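Local coordinates for MccF (PDB 4IIY), which confers self-immunity to microcin C7 and probably acts as a serine carboxypeptidase of the S66 family, at residues A55-V67 / D208-R220. The protein carries 1 engineered substitution. Numbering follows the deposited sequence.
Sequences ATVTAKNRFFRGV and DESINWNENKILR. With 1EI (5'-O-(L-alpha-glutamylsulfamoyl)inosine), chain K.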
ATOM      1  N   ALA B  55      -2.793  18.451  11.311  1.00  7.68           N
ATOM      2  CA  ALA B  55      -3.201  19.600  10.516  1.00  7.50           C
ATOM      3  C   ALA B  55      -3.847  20.731  11.309  1.00  7.47           C
ATOM      4  O   ALA B  55      -3.986  21.828  10.776  1.00  7.54           O
ATOM      5  CB  ALA B  55      -4.083  19.176   9.321  1.00  8.58           C
ATOM      6  N   THR B  56      -4.237  20.506  12.560  1.00  7.51           N
ATOM      7  CA  THR B  56      -4.678  21.639  13.372  1.00  7.76           C
ATOM      8  C   THR B  56      -3.538  22.633  13.577  1.00  9.37           C
ATOM      9  O   THR B  56      -3.789  23.805  13.874  1.00 10.14           O
ATOM     10  CB  THR B  56      -5.278  21.235  14.734  1.00  7.47           C
ATOM     11  OG1 THR B  56      -4.288  20.589  15.548  1.00  8.44           O
ATOM     12  CG2 THR B  56      -6.502  20.336  14.552  1.00  8.71           C
ATOM     13  N   VAL B  57      -2.301  22.166  13.415  1.00  8.09           N
ATOM     14  CA  VAL B  57      -1.120  23.028  13.426  1.00  9.31           C
ATOM     15  C   VAL B  57      -0.673  23.392  12.006  1.00  8.92           C
ATOM     16  O   VAL B  57      -0.467  24.568  11.688  1.00 10.22           O
ATOM     17  CB  VAL B  57       0.061  22.367  14.188  1.00  8.99           C
ATOM     18  CG1 VAL B  57       1.331  23.213  14.078  1.00 12.65           C
ATOM     19  CG2 VAL B  57      -0.309  22.138  15.651  1.00 11.52           C
ATOM     20  N   THR B  58      -0.532  22.397  11.139  1.00  8.03           N
ATOM     21  CA  THR B  58       0.056  22.652   9.831  1.00  8.74           C
ATOM     22  C   THR B  58      -0.894  23.291   8.815  1.00  7.96           C
ATOM     23  O   THR B  58      -0.437  23.811   7.807  1.00 10.13           O
ATOM     24  CB  THR B  58       0.660  21.378   9.225  1.00 10.02           C
ATOM     25  OG1 THR B  58      -0.372  20.403   9.060  1.00 12.82           O
ATOM     26  CG2 THR B  58       1.766  20.815  10.123  1.00 12.59           C
ATOM     27  N   ALA B  59      -2.200  23.229   9.069  1.00  7.99           N
ATOM     28  CA  ALA B  59      -3.217  23.894   8.247  1.00  8.01           C
ATOM     29  C   ALA B  59      -4.150  24.668   9.168  1.00  7.38           C
ATOM     30  O   ALA B  59      -5.372  24.562   9.090  1.00  7.41           O
ATOM     31  CB  ALA B  59      -3.997  22.884   7.400  1.00  8.65           C
ATOM     32  N   LYS B  60      -3.551  25.474  10.036  1.00  8.28           N
ATOM     33  CA  LYS B  60      -4.300  26.121  11.108  1.00  8.39           C
ATOM     34  C   LYS B  60      -5.324  27.144  10.611  1.00  7.97           C
ATOM     35  O   LYS B  60      -6.383  27.301  11.208  1.00  7.95           O
ATOM     36  CB  LYS B  60      -3.344  26.750  12.121  1.00  8.66           C
ATOM     37  CG  LYS B  60      -4.020  27.221  13.398  1.00 10.45           C
ATOM     38  CD  LYS B  60      -3.012  27.691  14.452  1.00 13.47           C
ATOM     39  CE  LYS B  60      -3.712  28.013  15.767  1.00 15.10           C
ATOM     40  NZ  LYS B  60      -2.751  28.352  16.858  1.00 19.96           N
ATOM     41  N   ASN B  61      -5.030  27.838   9.516  1.00  7.39           N
ATOM     42  CA  ASN B  61      -6.009  28.791   8.998  1.00  7.85           C
ATOM     43  C   ASN B  61      -7.250  28.067   8.486  1.00  7.38           C
ATOM     44  O   ASN B  61      -8.376  28.464   8.780  1.00  7.82           O
ATOM     45  CB  ASN B  61      -5.396  29.676   7.912  1.00  9.23           C
ATOM     46  CG  ASN B  61      -4.154  30.402   8.392  1.00  8.88           C
ATOM     47  OD1 ASN B  61      -4.066  30.850   9.543  1.00 11.46           O
ATOM     48  ND2 ASN B  61      -3.170  30.512   7.510  1.00 11.26           N
ATOM     49  N   ARG B  62      -7.041  26.991   7.736  1.00  7.15           N
ATOM     50  CA  ARG B  62      -8.160  26.218   7.221  1.00  7.15           C
ATOM     51  C   ARG B  62      -8.940  25.569   8.369  1.00  6.77           C
ATOM     52  O   ARG B  62     -10.175  25.498   8.340  1.00  7.65           O
ATOM     53  CB  ARG B  62      -7.676  25.158   6.226  1.00  7.48           C
ATOM     54  CG  ARG B  62      -8.822  24.472   5.480  1.00  6.85           C
ATOM     55  CD  ARG B  62      -8.313  23.553   4.409  1.00  7.09           C
ATOM     56  NE  ARG B  62      -9.341  22.934   3.573  1.00  7.67           N
ATOM     57  CZ  ARG B  62      -9.578  23.246   2.300  1.00  6.65           C
ATOM     58  NH1 ARG B  62      -8.938  24.247   1.701  1.00  7.98           N
ATOM     59  NH2 ARG B  62     -10.470  22.546   1.615  1.00  7.53           N
ATOM     60  N   PHE B  63      -8.216  25.086   9.374  1.00  7.29           N
ATOM     61  CA  PHE B  63      -8.828  24.532  10.585  1.00  7.17           C
ATOM     62  C   PHE B  63      -9.757  25.563  11.240  1.00  7.96           C
ATOM     63  O   PHE B  63     -10.920  25.276  11.534  1.00  8.29           O
ATOM     64  CB  PHE B  63      -7.712  24.069  11.534  1.00  8.48           C
ATOM     65  CG  PHE B  63      -8.160  23.739  12.940  1.00  8.05           C
ATOM     66  CD1 PHE B  63      -9.196  22.852  13.188  1.00  8.50           C
ATOM     67  CD2 PHE B  63      -7.489  24.292  14.029  1.00  9.56           C
ATOM     68  CE1 PHE B  63      -9.579  22.552  14.492  1.00  8.69           C
ATOM     69  CE2 PHE B  63      -7.867  23.985  15.334  1.00 10.69           C
ATOM     70  CZ  PHE B  63      -8.913  23.118  15.558  1.00  9.39           C
ATOM     71  N   PHE B  64      -9.261  26.780  11.451  1.00  7.74           N
ATOM     72  CA  PHE B  64     -10.085  27.827  12.058  1.00  8.51           C
ATOM     73  C   PHE B  64     -11.307  28.168  11.200  1.00  7.60           C
ATOM     74  O   PHE B  64     -12.389  28.421  11.726  1.00  8.25           O
ATOM     75  CB  PHE B  64      -9.265  29.094  12.327  1.00  9.72           C
ATOM     76  CG  PHE B  64      -8.406  29.023  13.568  1.00 13.82           C
ATOM     77  CD1 PHE B  64      -8.392  27.894  14.373  1.00 17.67           C
ATOM     78  CD2 PHE B  64      -7.614  30.102  13.930  1.00 19.68           C
ATOM     79  CE1 PHE B  64      -7.599  27.846  15.516  1.00 15.98           C
ATOM     80  CE2 PHE B  64      -6.823  30.058  15.066  1.00 24.79           C
ATOM     81  CZ  PHE B  64      -6.820  28.930  15.858  1.00 19.97           C
ATOM     82  N   ARG B  65     -11.144  28.179   9.880  1.00  8.03           N
ATOM     83  CA  ARG B  65     -12.290  28.421   9.006  1.00  7.51           C
ATOM     84  C   ARG B  65     -13.346  27.309   9.144  1.00  7.95           C
ATOM     85  O   ARG B  65     -14.542  27.585   9.176  1.00  8.52           O
ATOM     86  CB  ARG B  65     -11.844  28.595   7.548  1.00  9.43           C
ATOM     87  CG  ARG B  65     -12.986  28.879   6.579  1.00 10.46           C
ATOM     88  CD  ARG B  65     -12.483  29.331   5.206  1.00 11.29           C
ATOM     89  NE  ARG B  65     -11.497  28.409   4.652  1.00 13.88           N
ATOM     90  CZ  ARG B  65     -10.199  28.677   4.508  1.00 12.69           C
ATOM     91  NH1 ARG B  65      -9.698  29.858   4.880  1.00 16.81           N
ATOM     92  NH2 ARG B  65      -9.400  27.748   4.000  1.00 12.02           N
ATOM     93  N   GLY B  66     -12.909  26.055   9.224  1.00  7.52           N
ATOM     94  CA  GLY B  66     -13.838  24.942   9.395  1.00  7.79           C
ATOM     95  C   GLY B  66     -14.557  24.966  10.737  1.00  8.04           C
ATOM     96  O   GLY B  66     -15.761  24.695  10.810  1.00  8.58           O
ATOM     97  N   VAL B  67     -13.822  25.280  11.797  1.00  8.23           N
ATOM     98  CA  VAL B  67     -14.421  25.446  13.122  1.00  9.35           C
ATOM     99  C   VAL B  67     -15.517  26.516  13.092  1.00  9.06           C
ATOM    100  O   VAL B  67     -16.643  26.292  13.549  1.00  9.86           O
ATOM    101  CB  VAL B  67     -13.345  25.799  14.163  1.00  8.60           C
ATOM    102  CG1 VAL B  67     -13.982  26.334  15.450  1.00 12.22           C
ATOM    103  CG2 VAL B  67     -12.454  24.576  14.444  1.00  9.73           C
ATOM    104  N   ASP B 208     -11.226  19.331  -8.252  1.00  8.82           N
ATOM    105  CA  ASP B 208     -10.168  18.647  -7.529  1.00  8.89           C
ATOM    106  C   ASP B 208      -8.880  19.457  -7.459  1.00  8.93           C
ATOM    107  O   ASP B 208      -7.857  18.932  -7.035  1.00  9.56           O
ATOM    108  CB  ASP B 208      -9.885  17.258  -8.124  1.00 11.31           C
ATOM    109  CG  ASP B 208      -9.361  17.315  -9.550  1.00 10.31           C
ATOM    110  OD1 ASP B 208      -9.391  18.411 -10.166  1.00 11.13           O
ATOM    111  OD2 ASP B 208      -8.942  16.250 -10.075  1.00 11.73           O
ATOM    112  N   GLU B 209      -8.915  20.734  -7.836  1.00  8.10           N
ATOM    113  CA  GLU B 209      -7.676  21.503  -7.872  1.00  9.93           C
ATOM    114  C   GLU B 209      -7.033  21.687  -6.505  1.00  9.87           C
ATOM    115  O   GLU B 209      -7.720  21.929  -5.507  1.00 11.31           O
ATOM    116  CB  GLU B 209      -7.910  22.869  -8.508  1.00 10.78           C
ATOM    117  CG  GLU B 209      -8.198  22.812  -9.993  1.00 11.76           C
ATOM    118  CD  GLU B 209      -7.951  24.141 -10.640  1.00 12.37           C
ATOM    119  OE1 GLU B 209      -6.850  24.336 -11.194  1.00 14.69           O
ATOM    120  OE2 GLU B 209      -8.843  24.998 -10.552  1.00 12.28           O
ATOM    121  N   SER B 210      -5.709  21.604  -6.484  1.00 10.84           N
ATOM    122  CA  SER B 210      -4.927  21.786  -5.270  1.00 13.14           C
ATOM    123  C   SER B 210      -4.499  23.240  -5.131  1.00 13.54           C
ATOM    124  O   SER B 210      -3.318  23.565  -5.271  1.00 15.68           O
ATOM    125  CB  SER B 210      -3.690  20.883  -5.297  1.00 13.41           C
ATOM    126  OG  SER B 210      -3.086  20.785  -4.017  1.00 17.61           O
ATOM    127  N   ILE B 211      -5.478  24.104  -4.891  1.00  9.54           N
ATOM    128  CA  ILE B 211      -5.252  25.516  -4.602  1.00  8.54           C
ATOM    129  C   ILE B 211      -6.178  25.918  -3.469  1.00  8.01           C
ATOM    130  O   ILE B 211      -7.036  25.138  -3.043  1.00  8.69           O
ATOM    131  CB  ILE B 211      -5.536  26.423  -5.824  1.00  9.52           C
ATOM    132  CG1 ILE B 211      -7.015  26.360  -6.217  1.00  9.54           C
ATOM    133  CG2 ILE B 211      -4.619  26.060  -7.005  1.00 12.72           C
ATOM    134  CD1 ILE B 211      -7.423  27.435  -7.223  1.00 11.94           C
ATOM    135  N   ASN B 212      -6.002  27.141  -2.987  1.00  7.89           N
ATOM    136  CA  ASN B 212      -6.870  27.707  -1.962  1.00  7.67           C
ATOM    137  C   ASN B 212      -6.922  26.862  -0.684  1.00  7.56           C
ATOM    138  O   ASN B 212      -7.987  26.665  -0.102  1.00  8.62           O
ATOM    139  CB  ASN B 212      -8.283  27.920  -2.515  1.00  9.06           C
ATOM    140  CG  ASN B 212      -8.307  28.765  -3.777  1.00  8.26           C
ATOM    141  OD1 ASN B 212      -7.363  29.511  -4.058  1.00 10.69           O
ATOM    142  ND2 ASN B 212      -9.393  28.658  -4.537  1.00  9.76           N
ATOM    143  N   TRP B 213      -5.766  26.376  -0.260  1.00  7.90           N
ATOM    144  CA  TRP B 213      -5.714  25.444   0.857  1.00  7.23           C
ATOM    145  C   TRP B 213      -5.783  26.111   2.246  1.00  7.35           C
ATOM    146  O   TRP B 213      -6.741  25.884   2.998  1.00  9.00           O
ATOM    147  CB  TRP B 213      -4.498  24.518   0.719  1.00  9.11           C
ATOM    148  CG  TRP B 213      -4.323  23.584   1.886  1.00  8.96           C
ATOM    149  CD1 TRP B 213      -3.304  23.600   2.785  1.00  8.72           C
ATOM    150  CD2 TRP B 213      -5.202  22.511   2.292  1.00  8.78           C
ATOM    151  NE1 TRP B 213      -3.486  22.617   3.726  1.00  8.56           N
ATOM    152  CE2 TRP B 213      -4.644  21.938   3.452  1.00  8.26           C
ATOM    153  CE3 TRP B 213      -6.398  21.987   1.787  1.00  8.43           C
ATOM    154  CZ2 TRP B 213      -5.236  20.858   4.115  1.00  8.48           C
ATOM    155  CZ3 TRP B 213      -6.989  20.918   2.448  1.00  8.24           C
ATOM    156  CH2 TRP B 213      -6.405  20.365   3.597  1.00  9.09           C
ATOM    157  N   ASN B 214      -4.795  26.939   2.585  1.00  6.74           N
ATOM    158  CA  ASN B 214      -4.590  27.362   3.973  1.00  7.95           C
ATOM    159  C   ASN B 214      -4.320  28.860   4.118  1.00  8.09           C
ATOM    160  O   ASN B 214      -3.428  29.263   4.865  1.00 10.20           O
ATOM    161  CB  ASN B 214      -3.452  26.538   4.595  1.00  8.14           C
ATOM    162  CG  ASN B 214      -3.255  26.790   6.082  1.00  7.77           C
ATOM    163  OD1 ASN B 214      -4.210  26.867   6.857  1.00  7.62           O
ATOM    164  ND2 ASN B 214      -1.995  26.876   6.490  1.00  9.35           N
ATOM    165  N   GLU B 215      -5.106  29.686   3.433  1.00  8.72           N
ATOM    166  CA  GLU B 215      -4.982  31.139   3.583  1.00  9.21           C
ATOM    167  C   GLU B 215      -6.348  31.769   3.781  1.00  9.44           C
ATOM    168  O   GLU B 215      -7.383  31.131   3.554  1.00  9.98           O
ATOM    169  CB  GLU B 215      -4.291  31.771   2.376  1.00 11.55           C
ATOM    170  CG  GLU B 215      -2.905  31.228   2.109  1.00 13.61           C
ATOM    171  CD  GLU B 215      -2.119  32.131   1.192  1.00 24.52           C
ATOM    172  OE1 GLU B 215      -2.422  33.343   1.165  1.00 25.87           O
ATOM    173  OE2 GLU B 215      -1.205  31.636   0.498  1.00 31.21           O
ATOM    174  N   ASN B 216      -6.365  33.031   4.193  1.00  9.01           N
ATOM    175  CA  ASN B 216      -7.621  33.702   4.453  1.00  7.91           C
ATOM    176  C   ASN B 216      -8.489  33.841   3.206  1.00  9.07           C
ATOM    177  O   ASN B 216      -9.706  33.703   3.275  1.00  9.81           O
ATOM    178  CB  ASN B 216      -7.375  35.078   5.072  1.00  8.28           C
ATOM    179  CG  ASN B 216      -8.655  35.842   5.273  1.00  9.03           C
ATOM    180  OD1 ASN B 216      -8.958  36.775   4.531  1.00 11.69           O
ATOM    181  ND2 ASN B 216      -9.447  35.416   6.245  1.00 10.05           N
ATOM    182  N   LYS B 217      -7.848  34.145   2.083  1.00  9.63           N
ATOM    183  CA  LYS B 217      -8.559  34.382   0.835  1.00 10.88           C
ATOM    184  C   LYS B 217      -8.133  33.393  -0.231  1.00 10.84           C
ATOM    185  O   LYS B 217      -7.016  32.889  -0.206  1.00 11.25           O
ATOM    186  CB  LYS B 217      -8.265  35.790   0.325  1.00 15.79           C
ATOM    187  CG  LYS B 217      -8.613  36.889   1.302  1.00 18.14           C
ATOM    188  CD  LYS B 217      -8.135  38.219   0.775  1.00 20.10           C
ATOM    189  CE  LYS B 217      -8.247  39.300   1.830  1.00 16.16           C
ATOM    190  NZ  LYS B 217      -9.649  39.697   2.131  1.00 15.31           N
ATOM    191  N   ILE B 218      -9.029  33.123  -1.178  1.00 10.37           N
ATOM    192  CA  ILE B 218      -8.651  32.319  -2.333  1.00 11.15           C
ATOM    193  C   ILE B 218      -7.610  33.051  -3.171  1.00 11.51           C
ATOM    194  O   ILE B 218      -7.583  34.284  -3.207  1.00 13.98           O
ATOM    195  CB  ILE B 218      -9.866  31.966  -3.218  1.00 10.15           C
ATOM    196  CG1 ILE B 218     -10.486  33.227  -3.823  1.00 12.32           C
ATOM    197  CG2 ILE B 218     -10.885  31.171  -2.423  1.00 11.00           C
ATOM    198  CD1 ILE B 218     -11.596  32.942  -4.807  1.00 13.41           C
ATOM    199  N   LEU B 219      -6.739  32.296  -3.821  1.00 10.69           N
ATOM    200  CA  LEU B 219      -5.879  32.853  -4.860  1.00 11.68           C
ATOM    201  C   LEU B 219      -6.719  33.271  -6.070  1.00 11.81           C
ATOM    202  O   LEU B 219      -6.579  34.375  -6.614  1.00 12.94           O
ATOM    203  CB  LEU B 219      -4.844  31.820  -5.293  1.00 13.58           C
ATOM    204  CG  LEU B 219      -3.943  32.227  -6.461  1.00 13.93           C
ATOM    205  CD1 LEU B 219      -3.084  33.426  -6.075  1.00 18.69           C
ATOM    206  CD2 LEU B 219      -3.074  31.064  -6.908  1.00 19.61           C
ATOM    207  N   ARG B 220      -7.589  32.357  -6.486  1.00 11.29           N
ATOM    208  CA  ARG B 220      -8.468  32.539  -7.634  1.00 12.18           C
ATOM    209  C   ARG B 220      -9.462  31.388  -7.561  1.00 12.47           C
ATOM    210  O   ARG B 220      -9.189  30.381  -6.906  1.00 12.06           O
ATOM    211  CB  ARG B 220      -7.674  32.560  -8.958  1.00 12.12           C
ATOM    212  CG  ARG B 220      -6.705  31.401  -9.174  1.00 13.28           C
ATOM    213  CD  ARG B 220      -7.372  30.242  -9.879  1.00 11.29           C
ATOM    214  NE  ARG B 220      -6.436  29.164 -10.135  1.00 10.58           N
ATOM    215  CZ  ARG B 220      -6.804  27.967 -10.571  1.00  9.86           C
ATOM    216  NH1 ARG B 220      -5.899  27.024 -10.769  1.00 11.94           N
ATOM    217  NH2 ARG B 220      -8.088  27.721 -10.796  1.00 11.30           N
TER
HETATM  218  O6  1EI K 401      -0.996  21.610   1.245  0.61 21.67           O
HETATM  219  C6  1EI K 401      -2.049  21.209   0.703  0.97 14.41           C
HETATM  220  N1  1EI K 401      -2.541  21.804  -0.402  0.80 17.38           N
HETATM  221  C2  1EI K 401      -3.674  21.387  -0.993  0.82 16.17           C
HETATM  222  N3  1EI K 401      -4.405  20.356  -0.536  0.86 14.71           N
HETATM  223  C5  1EI K 401      -2.793  20.068   1.266  1.00 15.41           C
HETATM  224  C4  1EI K 401      -4.015  19.680   0.566  1.00 14.27           C
HETATM  225  N7  1EI K 401      -2.666  19.230   2.315  0.90 16.92           N
HETATM  226  C8  1EI K 401      -3.715  18.374   2.288  0.88 17.65           C
HETATM  227  N9  1EI K 401      -4.510  18.650   1.242  0.81 13.46           N
HETATM  228  C1' 1EI K 401      -5.742  17.936   0.869  0.93 12.67           C
HETATM  229  O4' 1EI K 401      -6.419  17.416   2.004  0.83 13.49           O
HETATM  230  C2' 1EI K 401      -5.363  16.735   0.029  0.95 19.21           C
HETATM  231  O2' 1EI K 401      -5.361  17.087  -1.355  0.83 20.59           O
HETATM  232  C3' 1EI K 401      -6.443  15.729   0.356  0.73 19.72           C
HETATM  233  O3' 1EI K 401      -7.395  15.691  -0.704  0.59 15.04           O
HETATM  234  C4' 1EI K 401      -7.135  16.252   1.602  0.94 17.18           C
HETATM  235  C5' 1EI K 401      -7.158  15.215   2.718  0.93 14.79           C
HETATM  236  O5' 1EI K 401      -5.830  14.881   3.131  0.89 12.04           O
HETATM  237  SBF 1EI K 401      -5.621  13.604   3.956  0.79 10.74           S
HETATM  238  OAE 1EI K 401      -4.494  13.807   4.841  0.69 11.88           O
HETATM  239  OAF 1EI K 401      -6.846  13.384   4.677  0.98 11.32           O
HETATM  240  NAQ 1EI K 401      -5.377  12.464   2.937  0.98 13.46           N
HETATM  241  C   1EI K 401      -5.278  11.146   3.208  0.69 10.93           C
HETATM  242  O   1EI K 401      -5.377  10.598   4.300  0.98 10.43           O
HETATM  243  CA  1EI K 401      -5.061  10.248   2.024  0.70 14.51           C
HETATM  244  N   1EI K 401      -4.872  11.026   0.813  0.72 18.14           N
HETATM  245  CB  1EI K 401      -3.875   9.325   2.286  0.78 20.14           C
HETATM  246  CG  1EI K 401      -4.118   7.936   1.703  0.82 22.64           C
HETATM  247  CD  1EI K 401      -3.832   7.926   0.218  1.00 18.99           C
HETATM  248  OE1 1EI K 401      -3.802   9.010  -0.400  0.48 23.66           O
HETATM  249  OE2 1EI K 401      -3.636   6.828  -0.331  0.75 20.05           O
HETATM  250  O   HOH W   1      -1.065  23.056   5.188  1.00 18.57           O
HETATM  251  O   HOH W   2      -8.483  23.483  -1.290  1.00 10.69           O
HETATM  252  O   HOH W   3      -7.550  28.782   1.879  1.00 14.82           O
HETATM  253  O   HOH W   4     -10.798  32.328   5.465  1.00 16.65           O
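Stacking centres on Trp213, whose indole lies between Arg62 and the hypoxanthine base of the bound 5'-O-(L-alpha-glutamylsulfamoyl)inosine. Arg62 CD sits over one face, 3.6 Å from the centroid of the Trp213 six-membered ring, a CH-pi contact, with the guanidinium plane 20° from the indole. The purine covers the opposite face, its C5 3.4 Å above the ring plane. Extended from CG to NE, with CG anti to the backbone N (chi1 -170°), Arg62 delivers NH1 to Trp213 O at 3.0 Å, on an in-plane lone pair. Its NE bonds Ile169 O, while NH2 bonds Pro170 O and forms a salt bridge with Glu174, tying helix 168-172 and Glu174 just beyond it to this pocket wall. The loop between strands 205-206 and 225-226 docks on the start of helix 60-72 in the LD-carboxypeptidase N-terminal domain. At its first turn, Asn214 OD1 accepts Arg62 N at 3.0 Å, while Asn61 ND2 reaches Asn214 O at 2.9 Å, nearly straight (175°) but above the carbonyl plane. Arg65 bonds Glu215 O through NH1 (3.0 Å, tilted from the guanidinium plane) and Gly173 O through NE. Water 1 accepts from Trp213 NE1 (2.9 Å) and donates to Thr58 O (2.8 Å).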